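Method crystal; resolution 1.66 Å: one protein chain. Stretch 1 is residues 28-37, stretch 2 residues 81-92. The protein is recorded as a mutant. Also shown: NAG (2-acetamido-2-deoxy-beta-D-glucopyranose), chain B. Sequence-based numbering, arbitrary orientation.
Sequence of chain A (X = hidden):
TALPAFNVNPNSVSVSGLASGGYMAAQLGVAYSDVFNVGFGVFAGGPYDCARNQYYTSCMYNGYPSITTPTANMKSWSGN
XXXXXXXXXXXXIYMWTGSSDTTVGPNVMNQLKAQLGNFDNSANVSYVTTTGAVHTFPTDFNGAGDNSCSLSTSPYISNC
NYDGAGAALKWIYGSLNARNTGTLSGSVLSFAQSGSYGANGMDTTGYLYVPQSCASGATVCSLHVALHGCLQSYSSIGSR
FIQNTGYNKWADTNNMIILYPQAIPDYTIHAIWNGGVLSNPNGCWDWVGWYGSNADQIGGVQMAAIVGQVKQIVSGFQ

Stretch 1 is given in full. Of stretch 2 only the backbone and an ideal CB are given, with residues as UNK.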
# COMPACT_ATOMS: atom_id res chain seq x y z
N LEU A 28 -4.60 -0.29 6.36
CA LEU A 28 -4.92 1.14 6.39
C LEU A 28 -6.31 1.44 5.83
O LEU A 28 -7.06 2.24 6.39
CB LEU A 28 -3.86 1.93 5.62
CG LEU A 28 -2.49 2.03 6.28
CD1 LEU A 28 -1.43 2.38 5.24
CD2 LEU A 28 -2.53 3.08 7.38
N GLY A 29 -6.63 0.81 4.71
CA GLY A 29 -7.91 1.04 4.06
C GLY A 29 -9.10 0.63 4.92
O GLY A 29 -10.19 1.18 4.78
N VAL A 30 -8.88 -0.33 5.81
CA VAL A 30 -9.92 -0.78 6.73
C VAL A 30 -9.89 -0.02 8.06
O VAL A 30 -10.87 0.62 8.44
CB VAL A 30 -9.79 -2.30 7.01
CG1 VAL A 30 -10.77 -2.72 8.10
CG2 VAL A 30 -10.05 -3.08 5.72
N ALA A 31 -8.76 -0.08 8.75
CA ALA A 31 -8.66 0.50 10.09
C ALA A 31 -8.83 2.01 10.06
O ALA A 31 -9.42 2.61 10.96
CB ALA A 31 -7.32 0.13 10.73
N TYR A 32 -8.31 2.63 9.00
CA TYR A 32 -8.45 4.07 8.81
C TYR A 32 -9.24 4.40 7.54
O TYR A 32 -8.86 5.28 6.77
CB TYR A 32 -7.08 4.75 8.74
CG TYR A 32 -6.31 4.76 10.05
CD1 TYR A 32 -5.52 3.68 10.43
CD2 TYR A 32 -6.36 5.87 10.89
CE1 TYR A 32 -4.80 3.70 11.62
CE2 TYR A 32 -5.64 5.90 12.09
CZ TYR A 32 -4.87 4.82 12.44
OH TYR A 32 -4.16 4.84 13.62
N SER A 33 -10.35 3.69 7.33
CA SER A 33 -11.17 3.93 6.15
C SER A 33 -11.65 5.38 6.08
O SER A 33 -11.97 5.88 5.00
CB SER A 33 -12.36 2.97 6.13
OG SER A 33 -13.19 3.13 7.27
N ASP A 34 -11.69 6.05 7.23
CA ASP A 34 -12.09 7.45 7.28
C ASP A 34 -11.01 8.38 6.71
O ASP A 34 -11.32 9.43 6.14
CB ASP A 34 -12.42 7.86 8.72
CG ASP A 34 -11.24 7.69 9.66
OD1 ASP A 34 -10.65 6.59 9.69
OD2 ASP A 34 -10.89 8.66 10.37
N VAL A 35 -9.76 7.99 6.87
CA VAL A 35 -8.63 8.77 6.36
C VAL A 35 -8.43 8.49 4.88
O VAL A 35 -8.25 9.41 4.08
CB VAL A 35 -7.33 8.42 7.12
CG1 VAL A 35 -6.15 9.16 6.51
CG2 VAL A 35 -7.47 8.78 8.59
N PHE A 36 -8.46 7.21 4.51
CA PHE A 36 -8.31 6.83 3.12
C PHE A 36 -9.69 6.71 2.47
O PHE A 36 -10.17 5.62 2.17
CB PHE A 36 -7.52 5.52 3.03
CG PHE A 36 -6.15 5.63 3.66
CD1 PHE A 36 -5.96 5.34 5.01
CD2 PHE A 36 -5.08 6.12 2.92
CE1 PHE A 36 -4.72 5.55 5.62
CE2 PHE A 36 -3.83 6.33 3.52
CZ PHE A 36 -3.66 6.05 4.87
N ASN A 37 -10.31 7.86 2.27
CA ASN A 37 -11.74 7.93 2.02
C ASN A 37 -12.16 7.76 0.56
O ASN A 37 -13.35 7.59 0.28
CB ASN A 37 -12.31 9.24 2.58
CG ASN A 37 -11.36 10.40 2.40
OD1 ASN A 37 -10.87 10.66 1.30
ND2 ASN A 37 -11.09 11.11 3.49
N UNK A 81 -11.96 -0.28 17.41
CA UNK A 81 -10.57 -0.55 17.04
C UNK A 81 -10.28 -0.24 15.57
O UNK A 81 -9.12 -0.10 15.18
CB UNK A 81 -10.23 -2.01 17.33
N UNK A 82 -11.33 -0.15 14.76
CA UNK A 82 -11.20 0.34 13.39
C UNK A 82 -12.35 1.28 13.07
O UNK A 82 -13.36 1.30 13.78
CB UNK A 82 -11.16 -0.82 12.39
N UNK A 83 -12.19 2.07 12.02
CA UNK A 83 -13.27 2.95 11.57
C UNK A 83 -14.46 2.11 11.14
O UNK A 83 -14.30 0.95 10.76
CB UNK A 83 -12.81 3.85 10.42
N UNK A 84 -15.66 2.69 11.21
CA UNK A 84 -16.87 1.96 10.85
C UNK A 84 -16.74 1.28 9.49
O UNK A 84 -16.36 1.92 8.51
CB UNK A 84 -18.07 2.91 10.85
N UNK A 85 -17.04 -0.01 9.44
CA UNK A 85 -16.96 -0.75 8.19
C UNK A 85 -18.02 -0.31 7.19
O UNK A 85 -17.95 -0.65 6.01
CB UNK A 85 -17.10 -2.25 8.46
N UNK A 86 -18.99 0.46 7.66
CA UNK A 86 -19.97 1.08 6.76
C UNK A 86 -19.26 1.93 5.71
O UNK A 86 -19.73 2.06 4.57
CB UNK A 86 -20.96 1.93 7.55
N UNK A 87 -18.12 2.52 6.08
CA UNK A 87 -17.36 3.32 5.13
C UNK A 87 -16.96 2.50 3.90
O UNK A 87 -16.92 3.02 2.79
CB UNK A 87 -16.11 3.90 5.81
N UNK A 88 -16.67 1.22 4.11
CA UNK A 88 -16.17 0.39 3.02
C UNK A 88 -17.21 0.24 1.91
O UNK A 88 -16.88 -0.16 0.79
CB UNK A 88 -15.76 -0.99 3.55
N UNK A 89 -18.46 0.56 2.23
CA UNK A 89 -19.52 0.47 1.24
C UNK A 89 -19.48 1.60 0.23
O UNK A 89 -20.19 1.57 -0.78
CB UNK A 89 -20.88 0.45 1.94
N UNK A 90 -18.65 2.61 0.51
CA UNK A 90 -18.48 3.74 -0.40
C UNK A 90 -17.01 4.01 -0.69
O UNK A 90 -16.54 5.14 -0.60
CB UNK A 90 -19.13 4.99 0.18
N UNK A 91 -16.28 2.95 -1.02
CA UNK A 91 -14.87 3.06 -1.35
C UNK A 91 -14.60 2.36 -2.68
O UNK A 91 -15.19 1.32 -2.98
CB UNK A 91 -14.00 2.47 -0.24
N UNK A 92 -13.70 2.93 -3.47
CA UNK A 92 -13.20 2.27 -4.66
C UNK A 92 -12.07 1.34 -4.24
O UNK A 92 -11.11 1.77 -3.61
CB UNK A 92 -12.73 3.28 -5.71
C1 NAG B . -18.83 4.23 -5.97
C2 NAG B . -19.83 4.73 -4.90
C3 NAG B . -20.14 6.23 -5.07
C4 NAG B . -18.88 7.07 -5.34
C5 NAG B . -18.03 6.41 -6.42
C6 NAG B . -16.73 7.15 -6.71
C7 NAG B . -21.72 3.51 -3.98
C8 NAG B . -23.20 3.24 -4.16
N2 NAG B . -21.06 3.97 -5.05
O3 NAG B . -20.76 6.72 -3.89
O4 NAG B . -19.26 8.37 -5.76
O5 NAG B . -17.68 5.08 -6.02
O6 NAG B . -16.32 6.94 -8.05
O7 NAG B . -21.18 3.31 -2.90

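Position 81 has its CA-to-CB bond sideways, and its ideal CB finds nothing of stretch 1 within 5.5 Å. Almost any residue would suit. It is Q81, whose side chain leads away.

At position 82 the bond points toward stretch 1. The ideal CB lies 3.7 Å from A31 CA and 4.7 Å from V30 CG1. Phi/psi of -138/163 is extended and suits a beta-branched residue, though other apolar side chains could also serve. It is I82. Its CG2 packs on A31 CB at 3.8 Å, and its CD1 reaches V30 CG1 at 3.8 Å.

Position 83 also points toward stretch 1, but there is little room. The ideal CB is 3.3 Å from S33 OG, which is tight, and 3.6 Å from both D34 OD1 and A31 O. A small side chain fits best. It is A83. Its backbone N donates to A31 O at 3.0 Å. One water lies within hydrogen-bonding distance of A83 O (2.9 Å) and V30 O (2.7 Å) and links the two backbones.

Position 84 points away, so stretch 1 sets no demand. It is S84, whose OG accepts from the backbone N of position 86 at 3.2 Å.

Positions 85 and 86 have helical phi/psi and no partner in stretch 1 near their ideal CB. Many residues would do; they are V85 and A86.

Position 87 points toward stretch 1, with its ideal CB 3.4 Å from S33 OG. A short polar side chain would suit: serine, threonine, asparagine or aspartate. It is N87. With chi1 in m, its ND2 donates to S33 OG at 3.0 Å.

At position 88 the bond is sideways, but a longer apolar chain could reach V30 and G29. Leucine or methionine would be plausible. It is L88, whose end comes nearer: CD2 lies 3.7 Å from G29 O, and CD1 lies 4.4 Å from V30 CG2.

Position 89 is out of reach of stretch 1. A CB would lie 3.3 Å from A86 O, but neither this nor phi/psi of -76/-10 requires glycine; alanine or a polar residue would also be possible. It is G89.

Positions 90 and 92 are sideways, with nothing of stretch 1 near their ideal CB. Many residues, polar ones included, would fit. Position 90 is Q90.

Position 91 points toward stretch 1, where the carbonyls of S33, F36 and N37 are within reach of a long side chain. Arginine or lysine would suit. It is R91. Its NH1 and NE both donate to S33 O, at 2.9 and 3.1 Å, near the guanidinium plane. N37 O lies over one face. NH2 donates to Q90 O at 2.8 Å.

Position 92 is K92, whose end leads away; its CD lies 3.2 Å from NAG O5.

Stretch 2 (81-92) QIASVANLGQRK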
# COMPACT_ATOMS: atom_id res chain seq x y z
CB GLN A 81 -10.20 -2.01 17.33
CG GLN A 81 -10.25 -2.37 18.81
CD GLN A 81 -11.50 -3.14 19.17
OE1 GLN A 81 -12.59 -2.81 18.71
NE2 GLN A 81 -11.34 -4.16 20.01
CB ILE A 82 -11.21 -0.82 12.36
CG1 ILE A 82 -12.55 -1.57 12.43
CG2 ILE A 82 -10.05 -1.77 12.62
CD1 ILE A 82 -12.68 -2.67 11.39
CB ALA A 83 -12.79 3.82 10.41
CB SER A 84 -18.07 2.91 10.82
OG SER A 84 -19.23 2.24 10.36
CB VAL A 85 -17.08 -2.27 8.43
CG1 VAL A 85 -15.90 -2.77 9.25
CG2 VAL A 85 -18.39 -2.59 9.13
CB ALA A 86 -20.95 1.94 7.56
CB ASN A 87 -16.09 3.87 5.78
CG ASN A 87 -16.38 4.85 6.90
OD1 ASN A 87 -17.46 5.45 6.95
ND2 ASN A 87 -15.41 5.03 7.79
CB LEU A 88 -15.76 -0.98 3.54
CG LEU A 88 -14.59 -0.97 4.53
CD1 LEU A 88 -14.37 -2.37 5.08
CD2 LEU A 88 -13.33 -0.44 3.84
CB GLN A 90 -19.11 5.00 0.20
CG GLN A 90 -20.62 4.94 0.36
CD GLN A 90 -21.21 6.27 0.77
OE1 GLN A 90 -20.80 6.86 1.77
NE2 GLN A 90 -22.18 6.74 0.00
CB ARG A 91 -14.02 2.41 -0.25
CG ARG A 91 -14.12 3.11 1.10
CD ARG A 91 -13.37 4.43 1.11
NE ARG A 91 -13.51 5.13 2.38
CZ ARG A 91 -14.56 5.88 2.72
NH1 ARG A 91 -14.60 6.47 3.90
NH2 ARG A 91 -15.57 6.03 1.87
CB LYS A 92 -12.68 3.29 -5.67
CG LYS A 92 -13.71 4.32 -6.11
CD LYS A 92 -14.90 3.67 -6.78
CE LYS A 92 -14.52 3.07 -8.13
NZ LYS A 92 -14.19 4.14 -9.11
O HOH W 1 -13.54 0.59 8.03
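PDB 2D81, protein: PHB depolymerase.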